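Local coordinates for protein phosphatase (Thermotoga maritima, PDB 1NF2) that is probably a magnesium-dependent phosphatase of the haloacid dehalogenase (HAD) family, with a distinctive domain thought to bind its substrate, at residues M44-L49 with I106-Y111; K57-T62 with Y71-G76; A64-I69 with V189-A194; H101-I106 with K147-D152. All blocks are in the same frame, centred on the assembly; numbering follows the deposited sequence.

Contact 1 of 4, residues M44-L49 with I106-Y111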
# COMPACT_ATOMS: atom_id res chain seq x y z
N MET A 44 2.92 -3.88 -3.65
CA MET A 44 4.37 -4.01 -3.55
C MET A 44 5.04 -2.74 -4.09
O MET A 44 4.42 -1.97 -4.82
CB MET A 44 4.86 -5.23 -4.35
CG MET A 44 4.30 -6.59 -3.91
SD MET A 44 4.81 -8.00 -4.97
CE MET A 44 6.47 -7.93 -4.72
N LEU A 45 6.31 -2.52 -3.74
CA LEU A 45 7.03 -1.34 -4.21
C LEU A 45 7.20 -1.40 -5.72
O LEU A 45 6.98 -0.41 -6.42
CB LEU A 45 8.40 -1.24 -3.54
CG LEU A 45 9.14 0.10 -3.42
CD1 LEU A 45 10.59 -0.11 -3.80
CD2 LEU A 45 8.52 1.18 -4.29
N VAL A 46 7.63 -2.55 -6.22
CA VAL A 46 7.83 -2.72 -7.65
C VAL A 46 6.55 -2.50 -8.45
O VAL A 46 6.58 -1.87 -9.51
CB VAL A 46 8.38 -4.13 -8.00
CG1 VAL A 46 9.85 -4.20 -7.68
CG2 VAL A 46 7.61 -5.20 -7.22
N SER A 47 5.44 -3.01 -7.94
CA SER A 47 4.16 -2.84 -8.63
C SER A 47 3.80 -1.37 -8.72
O SER A 47 3.29 -0.89 -9.74
CB SER A 47 3.05 -3.59 -7.89
OG SER A 47 3.34 -4.97 -7.77
N THR A 48 4.08 -0.64 -7.64
CA THR A 48 3.77 0.78 -7.58
C THR A 48 4.69 1.59 -8.49
O THR A 48 4.22 2.45 -9.24
CB THR A 48 3.87 1.29 -6.12
OG1 THR A 48 3.06 0.46 -5.27
CG2 THR A 48 3.39 2.74 -6.02
N LEU A 49 5.99 1.31 -8.46
CA LEU A 49 6.92 2.04 -9.31
C LEU A 49 6.65 1.75 -10.78
O LEU A 49 6.92 2.58 -11.65
CB LEU A 49 8.37 1.67 -8.97
CG LEU A 49 8.84 1.92 -7.53
CD1 LEU A 49 10.30 1.52 -7.40
CD2 LEU A 49 8.67 3.39 -7.17
N ILE A 106 9.68 -10.88 0.62
CA ILE A 106 11.06 -10.62 1.03
C ILE A 106 11.83 -9.76 0.05
O ILE A 106 12.07 -10.16 -1.09
CB ILE A 106 11.82 -11.95 1.21
CG1 ILE A 106 11.12 -12.79 2.28
CG2 ILE A 106 13.27 -11.69 1.55
CD1 ILE A 106 11.60 -14.22 2.33
N ASP A 107 12.23 -8.57 0.50
CA ASP A 107 12.98 -7.65 -0.35
C ASP A 107 12.27 -7.38 -1.66
O ASP A 107 12.88 -7.36 -2.73
CB ASP A 107 14.38 -8.20 -0.61
CG ASP A 107 15.44 -7.49 0.19
OD1 ASP A 107 15.71 -6.31 -0.13
OD2 ASP A 107 15.98 -8.09 1.15
N ASP A 108 10.96 -7.20 -1.57
CA ASP A 108 10.12 -6.89 -2.72
C ASP A 108 9.93 -8.02 -3.73
O ASP A 108 9.80 -7.78 -4.93
CB ASP A 108 10.67 -5.65 -3.42
CG ASP A 108 9.57 -4.73 -3.91
OD1 ASP A 108 8.50 -4.70 -3.27
OD2 ASP A 108 9.79 -4.02 -4.91
N VAL A 109 9.92 -9.26 -3.24
CA VAL A 109 9.70 -10.43 -4.08
C VAL A 109 8.76 -11.38 -3.34
O VAL A 109 8.95 -11.66 -2.16
CB VAL A 109 11.02 -11.18 -4.40
CG1 VAL A 109 10.74 -12.40 -5.27
CG2 VAL A 109 12.00 -10.25 -5.10
N LEU A 110 7.72 -11.86 -4.03
CA LEU A 110 6.77 -12.77 -3.40
C LEU A 110 7.27 -14.19 -3.58
O LEU A 110 7.55 -14.62 -4.70
CB LEU A 110 5.38 -12.64 -4.05
CG LEU A 110 4.14 -12.89 -3.19
CD1 LEU A 110 2.94 -13.11 -4.09
CD2 LEU A 110 4.34 -14.09 -2.28
N TYR A 111 7.38 -14.91 -2.46
CA TYR A 111 7.83 -16.30 -2.48
C TYR A 111 6.72 -17.19 -1.92
O TYR A 111 5.93 -16.75 -1.09
CB TYR A 111 9.07 -16.49 -1.60
CG TYR A 111 10.33 -15.84 -2.10
CD1 TYR A 111 11.23 -16.54 -2.91
CD2 TYR A 111 10.65 -14.53 -1.75
CE1 TYR A 111 12.41 -15.95 -3.35
CE2 TYR A 111 11.83 -13.93 -2.18
CZ TYR A 111 12.70 -14.64 -2.98
OH TYR A 111 13.87 -14.04 -3.40

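Contact 2 of 4, residues K57-T62 with Y71-G76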
# COMPACT_ATOMS: atom_id res chain seq x y z
N LYS A 57 7.29 8.45 -17.49
CA LYS A 57 8.57 7.75 -17.60
C LYS A 57 9.51 8.15 -16.47
O LYS A 57 10.60 8.66 -16.72
CB LYS A 57 9.20 8.05 -18.96
CG LYS A 57 8.50 7.38 -20.15
CD LYS A 57 7.00 7.68 -20.19
CE LYS A 57 6.70 9.18 -20.23
NZ LYS A 57 7.31 9.87 -21.40
N ARG A 58 9.09 7.90 -15.24
CA ARG A 58 9.89 8.25 -14.07
C ARG A 58 9.28 7.71 -12.78
O ARG A 58 8.21 7.11 -12.79
CB ARG A 58 10.01 9.76 -13.96
CG ARG A 58 8.66 10.46 -13.89
CD ARG A 58 8.77 11.87 -13.35
NE ARG A 58 9.20 11.88 -11.95
CZ ARG A 58 9.24 12.96 -11.18
NH1 ARG A 58 8.87 14.14 -11.66
NH2 ARG A 58 9.65 12.87 -9.92
N THR A 59 9.96 7.93 -11.66
CA THR A 59 9.44 7.50 -10.37
C THR A 59 9.26 8.73 -9.50
O THR A 59 9.84 9.79 -9.76
CB THR A 59 10.39 6.49 -9.67
OG1 THR A 59 11.67 7.10 -9.45
CG2 THR A 59 10.56 5.24 -10.53
N PHE A 60 8.44 8.60 -8.46
CA PHE A 60 8.15 9.71 -7.56
C PHE A 60 8.31 9.22 -6.12
O PHE A 60 8.48 8.02 -5.87
CB PHE A 60 6.70 10.16 -7.73
CG PHE A 60 6.36 10.62 -9.12
CD1 PHE A 60 6.34 11.97 -9.44
CD2 PHE A 60 6.04 9.69 -10.11
CE1 PHE A 60 6.01 12.40 -10.72
CE2 PHE A 60 5.71 10.11 -11.39
CZ PHE A 60 5.69 11.46 -11.70
N PRO A 61 8.27 10.16 -5.15
CA PRO A 61 8.39 9.73 -3.76
C PRO A 61 7.23 8.73 -3.63
O PRO A 61 6.11 9.02 -4.08
CB PRO A 61 8.15 11.03 -2.99
CG PRO A 61 8.82 12.05 -3.88
CD PRO A 61 8.36 11.63 -5.27
N THR A 62 7.48 7.57 -3.05
CA THR A 62 6.44 6.56 -2.97
C THR A 62 6.25 5.87 -1.62
O THR A 62 7.22 5.57 -0.91
CB THR A 62 6.69 5.49 -4.06
OG1 THR A 62 6.61 6.10 -5.36
CG2 THR A 62 5.68 4.35 -3.97
N TYR A 71 9.87 5.35 -0.34
CA TYR A 71 10.91 5.44 -1.36
C TYR A 71 11.04 6.83 -1.99
O TYR A 71 10.04 7.51 -2.22
CB TYR A 71 10.61 4.39 -2.43
CG TYR A 71 11.23 4.64 -3.80
CD1 TYR A 71 10.71 5.62 -4.66
CD2 TYR A 71 12.31 3.88 -4.25
CE1 TYR A 71 11.25 5.83 -5.92
CE2 TYR A 71 12.85 4.08 -5.52
CZ TYR A 71 12.32 5.06 -6.35
OH TYR A 71 12.85 5.25 -7.60
N LEU A 72 12.28 7.24 -2.24
CA LEU A 72 12.58 8.52 -2.88
C LEU A 72 13.35 8.21 -4.16
O LEU A 72 14.32 7.45 -4.14
CB LEU A 72 13.44 9.42 -1.98
CG LEU A 72 12.73 10.08 -0.79
CD1 LEU A 72 13.68 11.03 -0.08
CD2 LEU A 72 11.51 10.83 -1.29
N PRO A 73 12.92 8.80 -5.29
CA PRO A 73 13.57 8.59 -6.59
C PRO A 73 15.09 8.65 -6.54
O PRO A 73 15.77 7.89 -7.24
CB PRO A 73 12.98 9.71 -7.44
CG PRO A 73 11.58 9.84 -6.89
CD PRO A 73 11.84 9.80 -5.40
N GLU A 74 15.63 9.54 -5.72
CA GLU A 74 17.07 9.69 -5.62
C GLU A 74 17.75 8.81 -4.57
O GLU A 74 18.70 8.08 -4.88
CB GLU A 74 17.43 11.16 -5.36
CG GLU A 74 16.99 11.74 -4.01
CD GLU A 74 15.50 12.07 -3.91
OE1 GLU A 74 15.12 12.76 -2.94
OE2 GLU A 74 14.72 11.64 -4.79
N GLU A 75 17.26 8.86 -3.33
CA GLU A 75 17.82 8.10 -2.22
C GLU A 75 17.46 6.61 -2.25
O GLU A 75 18.24 5.77 -1.80
CB GLU A 75 17.33 8.68 -0.89
CG GLU A 75 16.98 10.16 -0.91
CD GLU A 75 18.19 11.06 -0.88
OE1 GLU A 75 18.02 12.29 -1.02
OE2 GLU A 75 19.32 10.55 -0.70
N GLY A 76 16.28 6.30 -2.76
CA GLY A 76 15.82 4.92 -2.79
C GLY A 76 14.96 4.73 -1.55
O GLY A 76 14.26 5.66 -1.14

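Contact 3 of 4, residues A64-I69 with V189-A194. With SO4 (sulfate ion), chain D.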
# COMPACT_ATOMS: atom_id res chain seq x y z
N ALA A 64 4.65 2.49 -0.19
CA ALA A 64 4.22 1.16 -0.61
C ALA A 64 3.93 0.24 0.59
O ALA A 64 4.20 0.61 1.74
CB ALA A 64 5.30 0.54 -1.50
N TYR A 65 3.38 -0.95 0.33
CA TYR A 65 3.06 -1.90 1.40
C TYR A 65 2.28 -1.23 2.53
O TYR A 65 2.49 -1.53 3.70
CB TYR A 65 4.34 -2.52 1.98
CG TYR A 65 5.02 -3.51 1.05
CD1 TYR A 65 4.52 -4.80 0.89
CD2 TYR A 65 6.17 -3.15 0.35
CE1 TYR A 65 5.16 -5.72 0.04
CE2 TYR A 65 6.81 -4.06 -0.49
CZ TYR A 65 6.30 -5.34 -0.64
OH TYR A 65 6.95 -6.23 -1.46
N ASN A 66 1.39 -0.31 2.15
CA ASN A 66 0.55 0.39 3.12
C ASN A 66 1.32 1.08 4.26
O ASN A 66 0.87 1.09 5.41
CB ASN A 66 -0.48 -0.58 3.70
CG ASN A 66 -1.56 0.12 4.50
OD1 ASN A 66 -2.08 1.14 4.08
ND2 ASN A 66 -1.89 -0.43 5.67
N GLY A 67 2.48 1.65 3.94
CA GLY A 67 3.24 2.35 4.96
C GLY A 67 4.56 1.76 5.41
O GLY A 67 5.35 2.46 6.06
N ALA A 68 4.82 0.50 5.08
CA ALA A 68 6.06 -0.16 5.49
C ALA A 68 7.26 0.34 4.70
O ALA A 68 8.39 0.34 5.20
CB ALA A 68 5.93 -1.68 5.34
N ILE A 69 7.03 0.77 3.46
CA ILE A 69 8.12 1.28 2.64
C ILE A 69 7.91 2.72 2.17
O ILE A 69 6.82 3.08 1.72
CB ILE A 69 8.36 0.39 1.41
CG1 ILE A 69 9.00 -0.93 1.86
CG2 ILE A 69 9.25 1.10 0.39
CD1 ILE A 69 9.49 -1.81 0.74
N VAL A 189 2.40 0.16 11.67
CA VAL A 189 2.82 0.82 10.44
C VAL A 189 1.54 1.08 9.65
O VAL A 189 0.63 0.24 9.61
CB VAL A 189 3.73 -0.08 9.58
CG1 VAL A 189 4.91 -0.56 10.40
CG2 VAL A 189 2.95 -1.25 9.01
N ASP A 190 1.45 2.26 9.04
CA ASP A 190 0.30 2.62 8.23
C ASP A 190 0.68 3.77 7.31
O ASP A 190 1.75 4.36 7.47
CB ASP A 190 -0.90 3.00 9.12
CG ASP A 190 -0.62 4.21 10.00
OD1 ASP A 190 -0.30 5.29 9.45
OD2 ASP A 190 -0.73 4.09 11.24
N LYS A 191 -0.18 4.08 6.35
CA LYS A 191 0.11 5.14 5.39
C LYS A 191 0.32 6.51 6.03
O LYS A 191 1.10 7.30 5.53
CB LYS A 191 -1.01 5.22 4.35
CG LYS A 191 -1.00 4.06 3.35
CD LYS A 191 -2.15 4.20 2.37
CE LYS A 191 -2.12 3.12 1.30
NZ LYS A 191 -3.35 3.23 0.46
N GLY A 192 -0.37 6.77 7.13
CA GLY A 192 -0.24 8.04 7.82
C GLY A 192 1.14 8.22 8.44
O GLY A 192 1.76 9.28 8.28
N LYS A 193 1.63 7.21 9.15
CA LYS A 193 2.95 7.30 9.77
C LYS A 193 3.99 7.45 8.68
O LYS A 193 4.97 8.19 8.83
CB LYS A 193 3.26 6.05 10.60
CG LYS A 193 2.52 5.96 11.93
CD LYS A 193 3.20 4.93 12.84
CE LYS A 193 2.50 4.80 14.19
NZ LYS A 193 1.12 4.27 14.05
N ALA A 194 3.80 6.73 7.57
CA ALA A 194 4.74 6.83 6.48
C ALA A 194 4.74 8.25 5.88
O ALA A 194 5.80 8.80 5.58
CB ALA A 194 4.41 5.80 5.40
S SO4 D . -4.93 0.08 -0.81
O1 SO4 D . -3.91 0.74 -1.62
O2 SO4 D . -4.46 -1.25 -0.44
O3 SO4 D . -5.18 0.90 0.38
O4 SO4 D . -6.18 -0.07 -1.57
O HOH W 1 -2.64 2.71 6.00
O HOH W 2 4.49 3.45 8.38

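Contact 4 of 4, residues H101-I106 with K147-D152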
# COMPACT_ATOMS: atom_id res chain seq x y z
N HIS A 101 -0.81 -23.13 3.76
CA HIS A 101 -0.20 -22.60 2.55
C HIS A 101 0.17 -21.14 2.79
O HIS A 101 -0.68 -20.25 2.81
CB HIS A 101 -1.17 -22.73 1.37
CG HIS A 101 -1.39 -24.15 0.94
ND1 HIS A 101 -0.37 -24.96 0.50
CD2 HIS A 101 -2.52 -24.91 0.90
CE1 HIS A 101 -0.85 -26.16 0.21
NE2 HIS A 101 -2.15 -26.15 0.45
N TRP A 102 1.46 -20.91 3.01
CA TRP A 102 1.93 -19.57 3.28
C TRP A 102 2.96 -19.10 2.27
O TRP A 102 3.66 -19.91 1.64
CB TRP A 102 2.54 -19.50 4.68
CG TRP A 102 3.71 -20.42 4.87
CD1 TRP A 102 3.68 -21.77 5.02
CD2 TRP A 102 5.09 -20.04 4.93
NE1 TRP A 102 4.95 -22.26 5.17
CE2 TRP A 102 5.84 -21.22 5.13
CE3 TRP A 102 5.77 -18.81 4.85
CZ2 TRP A 102 7.23 -21.21 5.24
CZ3 TRP A 102 7.15 -18.80 4.96
CH2 TRP A 102 7.87 -20.00 5.15
N GLN A 103 3.03 -17.79 2.12
CA GLN A 103 3.95 -17.13 1.20
C GLN A 103 4.60 -15.98 1.96
O GLN A 103 4.09 -15.54 2.99
CB GLN A 103 3.17 -16.61 -0.00
CG GLN A 103 1.89 -15.88 0.37
CD GLN A 103 1.06 -15.52 -0.85
OE1 GLN A 103 0.68 -16.38 -1.64
NE2 GLN A 103 0.76 -14.23 -1.00
N ALA A 104 5.72 -15.49 1.46
CA ALA A 104 6.41 -14.40 2.14
C ALA A 104 6.89 -13.31 1.18
O ALA A 104 7.30 -13.59 0.06
CB ALA A 104 7.60 -14.95 2.92
N TYR A 105 6.82 -12.06 1.65
CA TYR A 105 7.28 -10.91 0.88
C TYR A 105 8.66 -10.54 1.40
O TYR A 105 8.79 -9.96 2.47
CB TYR A 105 6.31 -9.74 1.07
CG TYR A 105 5.02 -9.90 0.30
CD1 TYR A 105 4.93 -9.48 -1.03
CD2 TYR A 105 3.89 -10.46 0.89
CE1 TYR A 105 3.74 -9.61 -1.74
CE2 TYR A 105 2.70 -10.59 0.19
CZ TYR A 105 2.63 -10.16 -1.13
OH TYR A 105 1.46 -10.27 -1.84
N ILE A 106 9.68 -10.88 0.62
CA ILE A 106 11.06 -10.62 1.03
C ILE A 106 11.83 -9.76 0.05
O ILE A 106 12.07 -10.16 -1.09
CB ILE A 106 11.82 -11.95 1.21
CG1 ILE A 106 11.12 -12.79 2.28
CG2 ILE A 106 13.27 -11.69 1.55
CD1 ILE A 106 11.60 -14.22 2.33
N LYS A 147 6.02 -9.02 5.02
CA LYS A 147 4.79 -9.62 5.50
C LYS A 147 4.59 -11.06 5.07
O LYS A 147 5.23 -11.55 4.14
CB LYS A 147 3.57 -8.78 5.10
CG LYS A 147 3.23 -8.77 3.64
CD LYS A 147 1.93 -8.00 3.44
CE LYS A 147 1.59 -7.79 1.97
NZ LYS A 147 0.42 -6.88 1.82
N LEU A 148 3.70 -11.74 5.79
CA LEU A 148 3.38 -13.13 5.52
C LEU A 148 1.92 -13.17 5.16
O LEU A 148 1.14 -12.34 5.60
CB LEU A 148 3.63 -13.98 6.78
CG LEU A 148 5.09 -13.96 7.24
CD1 LEU A 148 5.23 -14.62 8.61
CD2 LEU A 148 5.95 -14.67 6.21
N LEU A 149 1.56 -14.14 4.33
CA LEU A 149 0.18 -14.27 3.92
C LEU A 149 -0.18 -15.74 3.85
O LEU A 149 0.56 -16.54 3.29
CB LEU A 149 -0.01 -13.60 2.55
CG LEU A 149 -1.44 -13.52 2.01
CD1 LEU A 149 -1.50 -12.46 0.92
CD2 LEU A 149 -1.88 -14.87 1.47
N LEU A 150 -1.32 -16.09 4.43
CA LEU A 150 -1.80 -17.46 4.41
C LEU A 150 -3.02 -17.51 3.51
O LEU A 150 -3.85 -16.60 3.53
CB LEU A 150 -2.18 -17.94 5.81
CG LEU A 150 -1.05 -18.41 6.73
CD1 LEU A 150 -0.09 -17.27 7.02
CD2 LEU A 150 -1.66 -18.95 8.02
N ILE A 151 -3.13 -18.59 2.74
CA ILE A 151 -4.26 -18.76 1.84
C ILE A 151 -4.96 -20.09 2.11
O ILE A 151 -4.35 -21.16 2.02
CB ILE A 151 -3.79 -18.67 0.36
CG1 ILE A 151 -4.85 -19.23 -0.58
CG2 ILE A 151 -2.46 -19.40 0.20
CD1 ILE A 151 -6.11 -18.42 -0.64
N ASP A 152 -6.24 -20.01 2.47
CA ASP A 152 -7.03 -21.20 2.75
C ASP A 152 -8.51 -20.88 2.58
O ASP A 152 -8.88 -19.75 2.27
CB ASP A 152 -6.77 -21.70 4.18
CG ASP A 152 -6.85 -23.22 4.31
OD1 ASP A 152 -7.94 -23.78 4.05
OD2 ASP A 152 -5.83 -23.85 4.66
O HOH W 3 -3.01 -22.11 4.67

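Contact 1 of 4, residues M44-L49 with I106-Y111
Asp108 reaches across to the start of helix 45-55 and lays its carboxylate against Met44, Leu45 and Val46. The polar part comes first. OD1 accepts from Leu45 N at 3.1 Å with its syn lone pair, the one on the side of OD2, though the N-H points somewhat off line (139°). A second, weak bond runs from Val46 N to OD2, whose position is less certain because the model sets it too close to the Val46 side chain. OD1 has another donor in Tyr65, through its hydroxyl. Met44 sits at the N-cap, so these amides belong to the first turn, and the positive end of the helix would be expected to favour a carboxylate here.

Apolar atoms of the same residues lie against that group. Leu45 CB lies 3.5 Å from Asp108 OD1, its side chain crossing the Asp108 side chain at about a right angle. Met44 bends at its last torsion (chi3 63°), bringing CE to within 3.3 Å of the Asp108 carbonyl oxygen. An alanine in place of Asp108 would probably leave Leu45 N and the Tyr65 hydroxyl without their acceptor and open a gap beside Leu45 CB.

Asp107 and Asp108, both with left-handed backbone angles, form a tight turn. Ile106 and Val109 close it with two backbone bonds, Ile106 N to Val109 O at 3.0 Å and a weak return from Val109 N, a two-residue hairpin of type I'. The hairpin belongs to the second sheet, so a carboxylate at a helix N-terminus joins the two domains of this HAD-family protein.

Contact 2 of 4, residues K57-T62 with Y71-G76
Thr62 and Tyr71 form an antiparallel hydrogen-bonded pair, which places this contact at the open end of the hairpin made by strands 62-64 and 69-72, near one edge of the eight-stranded sheet. Thr62 N gives to Tyr71 O at 2.7 Å and Tyr71 N returns the bond to Thr62 O at the same 2.7 Å, both nearly straight. Tyr71 O also takes a CA-H...O contact from Pro61 CA at 3.2 Å.

Beyond the pair the side chains take over. Tyr71 CG is anti to the backbone N (chi1 158°), and the ring that follows has Phe60 O and Thr59 OG1 at its edge, in plane. The Tyr71 and Thr59 hydroxyls are hydrogen-bonded, OH to OG1, at 2.9 Å, and the two side chains cross at about a right angle. Thr62 OG1 has Glu52 of helix 45-55 as a partner.

Two prolines add apolar contacts. Pro73 slides past Thr59 with CG 3.4 Å from Thr59 O, while Pro61 CB meets Leu72 CD2 at 3.8 Å. Within the loop, Arg58 NE and NH2 both grip Thr59 O, side-on and from the same face of that carbonyl, and Phe60 CE1 lies over the centre of the guanidinium.

Past Pro73 the chain turns, and Glu75 and Gly76 both stand opposite Leu72. That is a classic beta bulge, carrying the hairpin on into the outermost strand, 76-80, of the HAD core sheet.

Contact 3 of 4, residues A64-I69 with V189-A194
Gly67 and Lys191 bring their CA atoms within 4.2 Å, where the bulged turn between strands 62-64 and 69-72 meets the N-terminus of helix 191-202 in the HAD core. No direct hydrogen bond joins the two backbones. CA-H...O contacts run both ways instead, Asp190 CA to Asn66 O at 3.3 Å and Gly67 CA to Asp190 O at 3.5 Å. Glycine suits the place: a CB on Gly67 would strike Asp190 O. Water links the chains, one molecule donating to both Gly67 O and Asp190 O.

Asp190 is the N-cap, its OD1 accepting from Lys193 N at 2.7 Å. Ala194, a turn later, sets CB against Gly67 O. Asn66 crosses the Lys191 side chain at about a right angle, with Asn66 OD1 3.2 Å from Lys191 CG, and a second water bridges that OD1 to Lys191 N.

Beyond CG, Lys191 is fully extended and delivers NZ to the magnesium site, where it forms salt bridges with Asp8 and Asp218, consistent with the lysine of the HAD active site. A sulfate, probably from the crystallisation liquor, also sits there: Lys191 NZ bonds its O3 at 3.0 Å and, more weakly, its O1.

Contact 4 of 4, residues H101-I106 with K147-D152
The Tyr105 ring lies alongside Lys147, the two side chains pointing the same way. Lys147 O sits at the ring edge, in plane, while the lysine methylenes follow the CD2-CE2 side: CG is 3.3 Å from Tyr105 CD2 and CE is 3.5 Å from Tyr105 CE2. Lys147 NZ stands 5.2 Å from the ring centroid, a long cation-pi approach that is at most weakly attractive; its stronger partner is Glu183, by a salt bridge. The Tyr105 hydroxyl bonds to that of Tyr122. A leucine in place of Tyr105 would probably leave the Tyr122 hydroxyl without this mate and the Lys147 chain less firmly flanked. The Trp102 indole meets Leu148 CD2 obliquely, and the same methyl packs on Ala104 CB at 3.7 Å. Ile151 O lies near the plane of the His101 ring, at its edge.

Gln103 shares the Tyr105 face and lies side by side with Leu149. Its CG falls between the backbone N and the carbonyl carbon (chi1 46°), placing it 3.3 Å from Leu149 O, and farther out NE2 rests against the leucine methyls.

Behind these side chains the strands run antiparallel, at 157°. Gln103 and Leu149 exchange a pair of backbone bonds; flanking them, Ile151 N reaches His101 O and Tyr105 N reaches Lys147 O, each at 3.0 Å. A water joins His101 N to Ile151 O.

Helices 85-95 and 136-143 pack on the Trp102 and Ala104 face, whereas helix 117-125 meets Gln103 and Leu149. This is the middle of the six-stranded mixed sheet in the second, cap-like domain of the HAD protein.

How the contacts relate
Contacts 3 and 4 are buried, contacts 1 and 2 only partly so. Contact 4 is regular sheet pairing inside the second domain; contact 2 pairs strands near an edge of the core sheet and soon gives way to prolines and loop. Contact 3 lacks direct hydrogen bonds between its segments, relying on close backbone approach and waters beside the magnesium site. Contact 1 is the bridge: its hairpin continues strand 102-105 of contact 4, and its helix packs on contact 2 through Leu49 and Tyr71. Tyr65, from the turn of contact 3, reaches both Asp108 and Tyr105, so three contacts converge where the domains meet. Contacts 2 and 4 do not touch.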